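Local coordinates for protein tyrosinase (Burkholderia thailandensis, PDB 5ZRD) that probably hydroxylates monophenols and oxidises the resulting catechols to quinones, using oxygen bound at a pair of copper ions, at residues A[97-102]-A[396-401]; A[122-125]-A[129-132]; A[239-244]-A[321-326]; A[246-251]-A[268-273]. All coordinates share one frame; numbering follows the deposited sequence.

Interaction 1: residues A[97-102]-A[396-401]; sequences YVYKLE and LGFTYG
The phenol ring of Y99 carries this contact. Over one of its faces sits the methyl CD2 of L396, a CH-pi contact with CD2 4.2 Å from the centroid of the Y99 ring and only 15° off its normal, displaced toward the CE2 and CZ rim. On the CD1 side the ring of F398 approaches obliquely, F398 CE2 lying 3.9 Å from Y99 CD1, while Y400 CE2 lies in the plane of the F398 ring at its edge. Y99 reaches out from its helix because CG is anti to the backbone N (chi1 178°), which carries CE1 to within 3.5 Å of the carbonyl O of L396 and 3.9 Å of L396 CB. A water joins the polar ends: it donates to L396 O at 2.7 Å and stands in a weak, long contact with Y99 OH. G397, with positive phi, ends helix 392-396 and turns the chain into strand 398-400, which pairs in parallel with strand 9-11; R11 of that strand makes a cation-pi contact with F398. The whole is aromatic and aliphatic packing of a helix-to-strand turn against helix 90-108, a helix of the tyrosinase central domain that brings in the copper ligand H94.

Interaction 2: residues A[122-125]-A[129-132]; sequences EYTL and IPSI
Y123 of helix 122-127 lies against I129 and P130 in the loop that leads toward strand 137-140, the end of a short helix packing back on the loop that follows it, inside the tyrosinase central domain. The apolar part of the contact is modest. CE2 of the Y123 ring meets P130 CA at 3.8 Å, an oblique approach, and I129 C lies at the ring edge near its plane; Y123 CD2 and P130 CG are 4.3 Å apart. Holding CG anti to the backbone N (chi1 -179°) swings the ring off the helix and across the start of the loop. The side chain of I129 turns from helix 122-127 and packs on L212 and V216 of helix 205-221, whereas P130 rests on V14 and Q18 of helix 14-22 and on W117. R15 adds a cation-pi contact to the Y123 ring.

No direct hydrogen bond joins the two segments, and water takes over the polar part. T124 OG1 is engaged by W117 NE1 and D118 O, so its hydroxyl is fixed from within the preceding chain. The phenol oxygen of Y123, by contrast, reaches the loop backbone through two waters with opposite roles. One accepts from Y123 OH at 2.7 Å and donates to I129 O; the other donates to Y123 OH at 3.0 Å and accepts from S131 N, likewise at 3.0 Å.

Interaction 3: residues A[239-244]-A[321-326]; sequences AKYVRC and CNVDRM
Y241 of helix 237-244 reaches across to N322 and V323 and, a turn further along helix 315-334, to M326. M326 meets the ring first, its CG 4.1 Å from Y241 CD1 and the two side chains crossing at about a right angle. Its chain, bent at chi2 and chi3, brings SD to 4.9 Å from the centroid of the Y241 ring, 33° off the normal, an oblique Met-aromatic contact. Farther out, Y241 OH stands 3.6 Å from the methyl CG2 of V323, and the amide plane of N322 is turned 87° to the phenol ring. Tyrosine and asparagine share a partner instead of bonding each other: Y241 OH and N322 ND2 both hydrogen-bond to E119 OE2.

The other end of the amide is fixed by R325, one turn along. Its NE and NH2 approach side-on and both reach N322 OD1, which lies in the guanidinium plane; the NE bond is 3.0 Å, and NH2 donates on a lone pair in the carbonyl plane. NH1 of R325 is taken up by S404 O.

V323 packs about 4 Å, side chain to side chain, from the copper ligands H277 and H320, with the polar group beside it. Gripped twice at its oxygen and bonded to E119 through its nitrogen, the N322 amide has a fixed orientation, consistent with a supporting role near this copper site.

Interaction 4: residues A[246-251]-A[268-273]; sequences SAPNYT and GLVTPV
The turn leading into helix 250-254 packs here against the extended loop between helices 256-265 and 274-285, the latter bearing the copper ligands H277 and H281. P248 and V270 make the main contact, their side chains crossing at about a right angle. The methyl CG1 of V270 lies 3.6 Å from P248 CD and 4.1 Å from P248 CG, so it meets one end of the pyrrolidine. With chi1 at -47°, V270 turns CG1 rather than CG2 against P248 CD. A247 CB points at the loop and lies 3.9 Å from the carbonyl O of T271. No hydrogen bond crosses between the segments; polar groups are tied to other partners, A247 O to W330 NE1 and V270 N to N263 OD1. V270 also touches W262 of helix 256-265 and V252 of helix 250-254, while T271 OG1 binds a citrate, probably from the crystallisation liquor. Just beyond P248, N249 occupies the N-cap position and its OD1 accepts from V252 N, starting the helix. The contact therefore joins the capped entry of one short helix to the loop that leads into a copper-binding helix, within the largely helical tyrosinase central domain.

In the fold
Helix 315-334, which supplies one side of interaction 3, also packs against interaction 1: Y400 OH makes a probable hydrogen bond to D324 OD2 at 2.5 Å, and the Y400 ring packs on R325. Interactions 3 and 4 also touch, where T271 O lies 3.2 Å from C244 CB, and their helices 237-244 and 250-254 follow one another in the chain. Interaction 2 stands apart, its nearest atoms about 7 Å from interaction 3. Interactions 1, 2 and 3 are buried, the third closest to copper, and all centre on a tyrosine; its hydroxyl meets water in interactions 1 (weakly) and 2, but a carboxylate in interaction 3. Interaction 4, partly exposed, is apolar.

Interaction 1: residues A[97-102]-A[396-401]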
loop_
_atom_site.group_PDB
_atom_site.type_symbol
_atom_site.label_atom_id
_atom_site.label_comp_id
_atom_site.label_asym_id
_atom_site.label_seq_id
_atom_site.Cartn_x
_atom_site.Cartn_y
_atom_site.Cartn_z
ATOM N N TYR A 97 -0.144 -32.587 -12.400
ATOM C CA TYR A 97 -0.348 -31.727 -13.572
ATOM C C TYR A 97 -0.453 -32.602 -14.806
ATOM O O TYR A 97 -1.364 -32.422 -15.627
ATOM C CB TYR A 97 0.769 -30.697 -13.725
ATOM C CG TYR A 97 0.581 -29.603 -14.751
ATOM C CD1 TYR A 97 -0.665 -29.216 -15.223
ATOM C CD2 TYR A 97 1.676 -28.902 -15.212
ATOM C CE1 TYR A 97 -0.822 -28.175 -16.129
ATOM C CE2 TYR A 97 1.540 -27.836 -16.078
ATOM C CZ TYR A 97 0.290 -27.477 -16.546
ATOM O OH TYR A 97 0.182 -26.452 -17.423
ATOM N N VAL A 98 0.453 -33.551 -14.903
ATOM C CA VAL A 98 0.501 -34.396 -16.083
ATOM C C VAL A 98 -0.746 -35.272 -16.109
ATOM O O VAL A 98 -1.319 -35.538 -17.164
ATOM C CB VAL A 98 1.743 -35.288 -16.107
ATOM C CG1 VAL A 98 1.706 -36.220 -17.310
ATOM C CG2 VAL A 98 3.014 -34.466 -16.118
ATOM N N TYR A 99 -1.092 -35.770 -14.933
ATOM C CA TYR A 99 -2.218 -36.669 -14.798
ATOM C C TYR A 99 -3.493 -35.928 -15.191
ATOM O O TYR A 99 -4.269 -36.477 -15.895
ATOM C CB TYR A 99 -2.339 -37.157 -13.354
ATOM C CG TYR A 99 -3.505 -38.064 -13.060
ATOM C CD1 TYR A 99 -3.473 -39.391 -13.435
ATOM C CD2 TYR A 99 -4.604 -37.620 -12.346
ATOM C CE1 TYR A 99 -4.515 -40.247 -13.136
ATOM C CE2 TYR A 99 -5.656 -38.469 -12.030
ATOM C CZ TYR A 99 -5.602 -39.790 -12.422
ATOM O OH TYR A 99 -6.604 -40.661 -12.135
ATOM N N LYS A 100 -3.651 -34.693 -14.719
ATOM C CA LYS A 100 -4.813 -33.878 -15.017
ATOM C C LYS A 100 -4.926 -33.585 -16.527
ATOM O O LYS A 100 -6.043 -33.609 -17.113
ATOM C CB LYS A 100 -4.785 -32.608 -14.166
ATOM C CG LYS A 100 -5.377 -32.765 -12.768
ATOM C CD LYS A 100 -6.781 -33.358 -12.789
ATOM C CE LYS A 100 -7.432 -33.441 -11.425
ATOM N NZ LYS A 100 -8.775 -34.071 -11.494
ATOM N N LEU A 101 -3.811 -33.358 -17.200
ATOM C CA LEU A 101 -3.880 -33.158 -18.656
ATOM C C LEU A 101 -4.268 -34.485 -19.312
ATOM O O LEU A 101 -4.963 -34.524 -20.298
ATOM C CB LEU A 101 -2.541 -32.647 -19.212
ATOM C CG LEU A 101 -2.510 -32.591 -20.736
ATOM C CD1 LEU A 101 -1.967 -31.269 -21.233
ATOM C CD2 LEU A 101 -1.722 -33.769 -21.302
ATOM N N GLU A 102 -3.739 -35.561 -18.779
ATOM C CA GLU A 102 -4.098 -36.866 -19.294
ATOM C C GLU A 102 -5.604 -37.110 -19.073
ATOM O O GLU A 102 -6.215 -37.744 -19.904
ATOM C CB GLU A 102 -3.250 -37.919 -18.592
ATOM C CG GLU A 102 -3.343 -39.298 -19.209
ATOM C CD GLU A 102 -2.608 -40.361 -18.423
ATOM O OE1 GLU A 102 -2.824 -40.428 -17.155
ATOM O OE2 GLU A 102 -1.847 -41.138 -19.073
ATOM N N LEU A 396 -3.509 -43.937 -8.693
ATOM C CA LEU A 396 -3.855 -43.163 -9.920
ATOM C C LEU A 396 -4.129 -44.100 -11.118
ATOM O O LEU A 396 -4.556 -43.645 -12.174
ATOM C CB LEU A 396 -2.719 -42.181 -10.256
ATOM C CG LEU A 396 -2.421 -41.077 -9.238
ATOM C CD1 LEU A 396 -1.327 -40.166 -9.760
ATOM C CD2 LEU A 396 -3.647 -40.241 -8.898
ATOM N N GLY A 397 -3.873 -45.393 -10.984
ATOM C CA GLY A 397 -4.333 -46.355 -11.976
ATOM C C GLY A 397 -3.400 -46.458 -13.178
ATOM O O GLY A 397 -3.848 -46.903 -14.234
ATOM N N PHE A 398 -2.111 -46.084 -13.058
ATOM C CA PHE A 398 -1.189 -46.210 -14.216
ATOM C C PHE A 398 0.241 -46.530 -13.748
ATOM O O PHE A 398 0.593 -46.403 -12.583
ATOM C CB PHE A 398 -1.242 -44.936 -15.061
ATOM C CG PHE A 398 -0.455 -43.771 -14.521
ATOM C CD1 PHE A 398 0.904 -43.639 -14.801
ATOM C CD2 PHE A 398 -1.057 -42.810 -13.738
ATOM C CE1 PHE A 398 1.640 -42.574 -14.298
ATOM C CE2 PHE A 398 -0.323 -41.728 -13.264
ATOM C CZ PHE A 398 1.029 -41.635 -13.506
ATOM N N THR A 399 1.035 -46.951 -14.705
ATOM C CA THR A 399 2.403 -47.300 -14.499
ATOM C C THR A 399 3.208 -46.855 -15.728
ATOM O O THR A 399 2.642 -46.403 -16.739
ATOM C CB THR A 399 2.549 -48.808 -14.308
ATOM O OG1 THR A 399 3.817 -49.071 -13.694
ATOM C CG2 THR A 399 2.417 -49.562 -15.618
ATOM N N TYR A 400 4.519 -46.995 -15.630
ATOM C CA TYR A 400 5.436 -46.596 -16.684
ATOM C C TYR A 400 5.891 -47.886 -17.334
ATOM O O TYR A 400 6.259 -48.810 -16.658
ATOM C CB TYR A 400 6.590 -45.705 -16.179
ATOM C CG TYR A 400 6.139 -44.278 -15.966
ATOM C CD1 TYR A 400 5.921 -43.441 -17.046
ATOM C CD2 TYR A 400 5.795 -43.798 -14.713
ATOM C CE1 TYR A 400 5.438 -42.148 -16.890
ATOM C CE2 TYR A 400 5.283 -42.522 -14.536
ATOM C CZ TYR A 400 5.121 -41.685 -15.629
ATOM O OH TYR A 400 4.597 -40.436 -15.499
ATOM N N GLY A 401 5.787 -47.930 -18.644
ATOM C CA GLY A 401 6.393 -48.995 -19.363
ATOM C C GLY A 401 7.892 -48.939 -19.192
ATOM O O GLY A 401 8.391 -48.135 -18.454
HETATM O O HOH W 1 -6.178 -43.184 -14.338
#

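Interaction 2: residues A[122-125]-A[129-132]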
loop_
_atom_site.group_PDB
_atom_site.type_symbol
_atom_site.label_atom_id
_atom_site.label_comp_id
_atom_site.label_asym_id
_atom_site.label_seq_id
_atom_site.Cartn_x
_atom_site.Cartn_y
_atom_site.Cartn_z
ATOM N N GLU A 122 18.586 -44.314 -26.220
ATOM C CA GLU A 122 19.601 -44.379 -27.269
ATOM C C GLU A 122 19.205 -43.439 -28.424
ATOM O O GLU A 122 20.070 -42.735 -28.981
ATOM C CB GLU A 122 19.789 -45.844 -27.729
ATOM C CG GLU A 122 21.158 -46.162 -28.343
ATOM C CD GLU A 122 22.391 -45.859 -27.480
ATOM O OE1 GLU A 122 23.462 -45.576 -28.080
ATOM O OE2 GLU A 122 22.296 -45.893 -26.202
ATOM N N TYR A 123 17.913 -43.415 -28.774
ATOM C CA TYR A 123 17.465 -42.573 -29.877
ATOM C C TYR A 123 17.802 -41.099 -29.576
ATOM O O TYR A 123 18.471 -40.417 -30.393
ATOM C CB TYR A 123 15.979 -42.751 -30.214
ATOM C CG TYR A 123 15.579 -41.881 -31.373
ATOM C CD1 TYR A 123 15.824 -42.279 -32.673
ATOM C CD2 TYR A 123 15.098 -40.597 -31.180
ATOM C CE1 TYR A 123 15.571 -41.441 -33.756
ATOM C CE2 TYR A 123 14.799 -39.760 -32.250
ATOM C CZ TYR A 123 15.058 -40.175 -33.548
ATOM O OH TYR A 123 14.781 -39.385 -34.627
ATOM N N THR A 124 17.381 -40.629 -28.408
ATOM C CA THR A 124 17.524 -39.223 -28.117
ATOM C C THR A 124 19.019 -38.890 -28.084
ATOM O O THR A 124 19.443 -37.859 -28.615
ATOM C CB THR A 124 16.799 -38.797 -26.831
ATOM O OG1 THR A 124 15.408 -39.121 -26.837
ATOM C CG2 THR A 124 16.892 -37.306 -26.634
ATOM N N LEU A 125 19.828 -39.764 -27.505
ATOM C CA LEU A 125 21.243 -39.425 -27.414
ATOM C C LEU A 125 21.857 -39.263 -28.809
ATOM O O LEU A 125 22.825 -38.485 -28.956
ATOM C CB LEU A 125 21.997 -40.512 -26.660
ATOM C CG LEU A 125 21.649 -40.665 -25.190
ATOM C CD1 LEU A 125 22.182 -41.995 -24.654
ATOM C CD2 LEU A 125 22.173 -39.486 -24.393
ATOM N N ILE A 129 15.224 -35.029 -30.615
ATOM C CA ILE A 129 13.826 -35.205 -30.250
ATOM C C ILE A 129 13.141 -36.088 -31.300
ATOM O O ILE A 129 13.306 -35.888 -32.483
ATOM C CB ILE A 129 13.117 -33.849 -30.098
ATOM C CG1 ILE A 129 13.917 -32.870 -29.239
ATOM C CG2 ILE A 129 11.695 -34.047 -29.581
ATOM C CD1 ILE A 129 13.240 -31.542 -29.089
ATOM N N PRO A 130 12.335 -37.046 -30.854
ATOM C CA PRO A 130 11.547 -37.839 -31.816
ATOM C C PRO A 130 10.767 -36.928 -32.773
ATOM O O PRO A 130 10.171 -35.963 -32.297
ATOM C CB PRO A 130 10.588 -38.654 -30.923
ATOM C CG PRO A 130 11.401 -38.894 -29.678
ATOM C CD PRO A 130 12.187 -37.601 -29.500
ATOM N N SER A 131 10.743 -37.247 -34.072
ATOM C CA SER A 131 10.142 -36.320 -35.079
ATOM C C SER A 131 8.621 -36.185 -34.884
ATOM O O SER A 131 8.049 -35.196 -35.320
ATOM C CB SER A 131 10.461 -36.735 -36.479
ATOM O OG SER A 131 9.939 -38.034 -36.722
ATOM N N ILE A 132 7.949 -37.108 -34.198
ATOM C CA ILE A 132 6.488 -36.917 -33.996
ATOM C C ILE A 132 6.256 -35.633 -33.199
ATOM O O ILE A 132 5.218 -35.032 -33.364
ATOM C CB ILE A 132 5.795 -38.130 -33.333
ATOM C CG1 ILE A 132 4.282 -37.938 -33.182
ATOM C CG2 ILE A 132 6.418 -38.445 -31.983
ATOM C CD1 ILE A 132 3.562 -37.658 -34.468
HETATM O O HOH W 2 15.176 -36.812 -33.920
HETATM O O HOH W 3 11.812 -39.889 -34.933
#

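Interaction 3: residues A[239-244]-A[321-326]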
loop_
_atom_site.group_PDB
_atom_site.type_symbol
_atom_site.label_atom_id
_atom_site.label_comp_id
_atom_site.label_asym_id
_atom_site.label_seq_id
_atom_site.Cartn_x
_atom_site.Cartn_y
_atom_site.Cartn_z
ATOM N N ALA A 239 24.189 -37.937 -17.498
ATOM C CA ALA A 239 24.828 -38.145 -16.192
ATOM C C ALA A 239 23.989 -37.537 -15.061
ATOM O O ALA A 239 23.939 -38.110 -13.984
ATOM C CB ALA A 239 26.206 -37.530 -16.176
ATOM N N LYS A 240 23.443 -36.334 -15.263
ATOM C CA LYS A 240 22.731 -35.680 -14.175
ATOM C C LYS A 240 21.453 -36.468 -13.817
ATOM O O LYS A 240 21.109 -36.596 -12.658
ATOM C CB LYS A 240 22.422 -34.233 -14.566
ATOM C CG LYS A 240 23.543 -33.225 -14.349
ATOM C CD LYS A 240 22.978 -31.845 -14.031
ATOM C CE LYS A 240 24.024 -30.768 -13.808
ATOM N NZ LYS A 240 24.474 -30.728 -12.395
ATOM N N TYR A 241 20.763 -37.043 -14.811
ATOM C CA TYR A 241 19.567 -37.872 -14.564
ATOM C C TYR A 241 19.948 -39.169 -13.837
ATOM O O TYR A 241 19.268 -39.569 -12.895
ATOM C CB TYR A 241 18.859 -38.167 -15.873
ATOM C CG TYR A 241 17.719 -37.263 -16.267
ATOM C CD1 TYR A 241 16.727 -36.907 -15.360
ATOM C CD2 TYR A 241 17.555 -36.863 -17.586
ATOM C CE1 TYR A 241 15.660 -36.098 -15.731
ATOM C CE2 TYR A 241 16.481 -36.078 -17.972
ATOM C CZ TYR A 241 15.526 -35.696 -17.046
ATOM O OH TYR A 241 14.437 -34.950 -17.410
ATOM N N VAL A 242 21.064 -39.787 -14.227
ATOM C CA VAL A 242 21.585 -40.974 -13.522
ATOM C C VAL A 242 21.880 -40.607 -12.070
ATOM O O VAL A 242 21.394 -41.276 -11.156
ATOM C CB VAL A 242 22.828 -41.601 -14.189
ATOM C CG1 VAL A 242 23.402 -42.717 -13.331
ATOM C CG2 VAL A 242 22.554 -42.112 -15.601
ATOM N N ARG A 243 22.579 -39.504 -11.840
ATOM C CA ARG A 243 22.869 -39.044 -10.449
ATOM C C ARG A 243 21.585 -38.906 -9.615
ATOM O O ARG A 243 21.581 -39.254 -8.414
ATOM C CB ARG A 243 23.545 -37.668 -10.421
ATOM C CG ARG A 243 25.062 -37.689 -10.404
ATOM C CD ARG A 243 25.671 -36.722 -9.403
ATOM N NE ARG A 243 27.115 -36.737 -9.592
ATOM C CZ ARG A 243 27.956 -37.598 -9.014
ATOM N NH1 ARG A 243 27.558 -38.323 -7.980
ATOM N NH2 ARG A 243 29.193 -37.722 -9.475
ATOM N N CYS A 244 20.523 -38.318 -10.192
ATOM C CA CYS A 244 19.369 -37.986 -9.363
ATOM C C CYS A 244 18.745 -39.267 -8.804
ATOM O O CYS A 244 18.200 -39.224 -7.702
ATOM C CB CYS A 244 18.359 -37.109 -10.092
ATOM S SG CYS A 244 17.230 -37.958 -11.226
ATOM N N CYS A 321 6.342 -35.961 -18.389
ATOM C CA CYS A 321 5.947 -37.352 -18.171
ATOM C C CYS A 321 7.230 -38.179 -17.972
ATOM O O CYS A 321 7.299 -39.113 -17.140
ATOM C CB CYS A 321 5.042 -37.824 -19.308
ATOM S SG CYS A 321 4.438 -39.529 -19.166
ATOM N N ASN A 322 8.293 -37.766 -18.662
ATOM C CA ASN A 322 9.576 -38.416 -18.418
ATOM C C ASN A 322 10.124 -38.063 -17.024
ATOM O O ASN A 322 10.716 -38.886 -16.394
ATOM C CB ASN A 322 10.608 -38.076 -19.488
ATOM C CG ASN A 322 11.790 -39.007 -19.386
ATOM O OD1 ASN A 322 11.625 -40.233 -19.507
ATOM N ND2 ASN A 322 12.960 -38.428 -19.140
ATOM N N VAL A 323 9.944 -36.848 -16.558
ATOM C CA VAL A 323 10.421 -36.466 -15.261
ATOM C C VAL A 323 9.653 -37.272 -14.201
ATOM O O VAL A 323 10.183 -37.636 -13.140
ATOM C CB VAL A 323 10.257 -34.948 -15.068
ATOM C CG1 VAL A 323 10.551 -34.504 -13.650
ATOM C CG2 VAL A 323 11.143 -34.204 -16.043
ATOM N N ASP A 324 8.387 -37.539 -14.491
ATOM C CA ASP A 324 7.529 -38.270 -13.555
ATOM C C ASP A 324 7.953 -39.719 -13.531
ATOM O O ASP A 324 7.938 -40.342 -12.492
ATOM C CB ASP A 324 6.067 -38.177 -13.978
ATOM C CG ASP A 324 5.116 -38.628 -12.896
ATOM O OD1 ASP A 324 5.221 -38.059 -11.782
ATOM O OD2 ASP A 324 4.257 -39.522 -13.190
ATOM N N ARG A 325 8.339 -40.248 -14.686
ATOM C CA ARG A 325 8.857 -41.602 -14.756
ATOM C C ARG A 325 10.147 -41.738 -13.931
ATOM O O ARG A 325 10.354 -42.749 -13.217
ATOM C CB ARG A 325 9.107 -41.962 -16.216
ATOM C CG ARG A 325 9.495 -43.403 -16.451
ATOM C CD ARG A 325 9.829 -43.620 -17.924
ATOM N NE ARG A 325 11.032 -42.932 -18.370
ATOM C CZ ARG A 325 12.256 -43.427 -18.293
ATOM N NH1 ARG A 325 12.420 -44.643 -17.807
ATOM N NH2 ARG A 325 13.309 -42.723 -18.712
ATOM N N MET A 326 11.006 -40.730 -14.005
ATOM C CA MET A 326 12.264 -40.732 -13.212
ATOM C C MET A 326 11.913 -40.675 -11.717
ATOM O O MET A 326 12.498 -41.377 -10.912
ATOM C CB MET A 326 13.159 -39.553 -13.601
ATOM C CG MET A 326 13.735 -39.654 -15.006
ATOM S SD MET A 326 15.097 -40.855 -15.100
ATOM C CE MET A 326 14.235 -42.322 -15.614
#

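Interaction 4: residues A[246-251]-A[268-273]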
loop_
_atom_site.group_PDB
_atom_site.type_symbol
_atom_site.label_atom_id
_atom_site.label_comp_id
_atom_site.label_asym_id
_atom_site.label_seq_id
_atom_site.Cartn_x
_atom_site.Cartn_y
_atom_site.Cartn_z
ATOM N N SER A 246 20.137 -41.620 -7.421
ATOM C CA SER A 246 20.842 -41.987 -6.181
ATOM C C SER A 246 20.583 -40.960 -5.070
ATOM O O SER A 246 21.224 -41.033 -4.023
ATOM C CB SER A 246 22.344 -42.108 -6.414
ATOM O OG SER A 246 22.666 -43.243 -7.210
ATOM N N ALA A 247 19.766 -39.954 -5.292
ATOM C CA ALA A 247 19.601 -38.973 -4.212
ATOM C C ALA A 247 19.085 -39.707 -2.968
ATOM O O ALA A 247 18.227 -40.530 -3.091
ATOM C CB ALA A 247 18.689 -37.850 -4.630
ATOM N N PRO A 248 19.669 -39.440 -1.790
ATOM C CA PRO A 248 19.437 -40.307 -0.636
ATOM C C PRO A 248 18.081 -40.164 0.066
ATOM O O PRO A 248 17.742 -41.007 0.871
ATOM C CB PRO A 248 20.521 -39.900 0.385
ATOM C CG PRO A 248 20.826 -38.447 0.048
ATOM C CD PRO A 248 20.702 -38.406 -1.472
ATOM N N ASN A 249 17.346 -39.091 -0.138
ATOM C CA ASN A 249 16.033 -38.978 0.504
ATOM C C ASN A 249 15.145 -38.104 -0.393
ATOM O O ASN A 249 15.646 -37.413 -1.267
ATOM C CB ASN A 249 16.153 -38.434 1.932
ATOM C CG ASN A 249 16.734 -37.032 2.008
ATOM O OD1 ASN A 249 16.130 -36.065 1.536
ATOM N ND2 ASN A 249 17.892 -36.895 2.640
ATOM N N TYR A 250 13.850 -38.110 -0.147
ATOM C CA TYR A 250 12.892 -37.419 -0.966
ATOM C C TYR A 250 13.109 -35.899 -0.877
ATOM O O TYR A 250 13.028 -35.205 -1.869
ATOM C CB TYR A 250 11.449 -37.759 -0.587
ATOM C CG TYR A 250 10.480 -36.933 -1.388
ATOM C CD1 TYR A 250 10.276 -37.185 -2.730
ATOM C CD2 TYR A 250 9.854 -35.827 -0.838
ATOM C CE1 TYR A 250 9.459 -36.376 -3.513
ATOM C CE2 TYR A 250 9.040 -35.003 -1.602
ATOM C CZ TYR A 250 8.841 -35.280 -2.944
ATOM O OH TYR A 250 8.025 -34.477 -3.678
ATOM N N THR A 251 13.391 -35.380 0.293
ATOM C CA THR A 251 13.571 -33.927 0.395
ATOM C C THR A 251 14.611 -33.442 -0.633
ATOM O O THR A 251 14.313 -32.516 -1.387
ATOM C CB THR A 251 13.871 -33.490 1.830
ATOM O OG1 THR A 251 12.801 -33.939 2.668
ATOM C CG2 THR A 251 13.991 -31.989 1.958
ATOM N N GLY A 268 30.122 -34.960 -0.515
ATOM C CA GLY A 268 29.598 -35.430 -1.789
ATOM C C GLY A 268 28.608 -34.448 -2.381
ATOM O O GLY A 268 28.410 -33.337 -1.841
ATOM N N LEU A 269 27.956 -34.889 -3.455
ATOM C CA LEU A 269 27.077 -34.069 -4.259
ATOM C C LEU A 269 25.803 -34.851 -4.513
ATOM O O LEU A 269 25.866 -35.909 -5.122
ATOM C CB LEU A 269 27.738 -33.761 -5.609
ATOM C CG LEU A 269 28.667 -32.549 -5.625
ATOM C CD1 LEU A 269 29.186 -32.262 -7.029
ATOM C CD2 LEU A 269 27.973 -31.324 -5.072
ATOM N N VAL A 270 24.662 -34.332 -4.079
ATOM C CA VAL A 270 23.400 -34.909 -4.531
ATOM C C VAL A 270 22.809 -34.033 -5.644
ATOM O O VAL A 270 22.988 -32.821 -5.678
ATOM C CB VAL A 270 22.405 -35.138 -3.383
ATOM C CG1 VAL A 270 23.058 -35.826 -2.201
ATOM C CG2 VAL A 270 21.746 -33.875 -2.941
ATOM N N THR A 271 22.101 -34.691 -6.544
ATOM C CA THR A 271 21.432 -34.049 -7.642
ATOM C C THR A 271 19.931 -34.343 -7.556
ATOM O O THR A 271 19.548 -35.493 -7.656
ATOM C CB THR A 271 21.936 -34.551 -8.999
ATOM O OG1 THR A 271 23.314 -34.207 -9.068
ATOM C CG2 THR A 271 21.179 -33.935 -10.160
ATOM N N PRO A 272 19.107 -33.306 -7.417
ATOM C CA PRO A 272 17.674 -33.429 -7.440
ATOM C C PRO A 272 17.167 -33.681 -8.865
ATOM O O PRO A 272 17.799 -33.277 -9.863
ATOM C CB PRO A 272 17.152 -32.084 -6.929
ATOM C CG PRO A 272 18.223 -31.087 -7.347
ATOM C CD PRO A 272 19.492 -31.893 -7.482
ATOM N N VAL A 273 16.024 -34.338 -8.967
ATOM C CA VAL A 273 15.472 -34.577 -10.285
ATOM C C VAL A 273 15.178 -33.238 -10.975
ATOM O O VAL A 273 15.174 -33.167 -12.194
ATOM C CB VAL A 273 14.209 -35.457 -10.256
ATOM C CG1 VAL A 273 13.044 -34.813 -9.528
ATOM C CG2 VAL A 273 13.810 -35.826 -11.676
#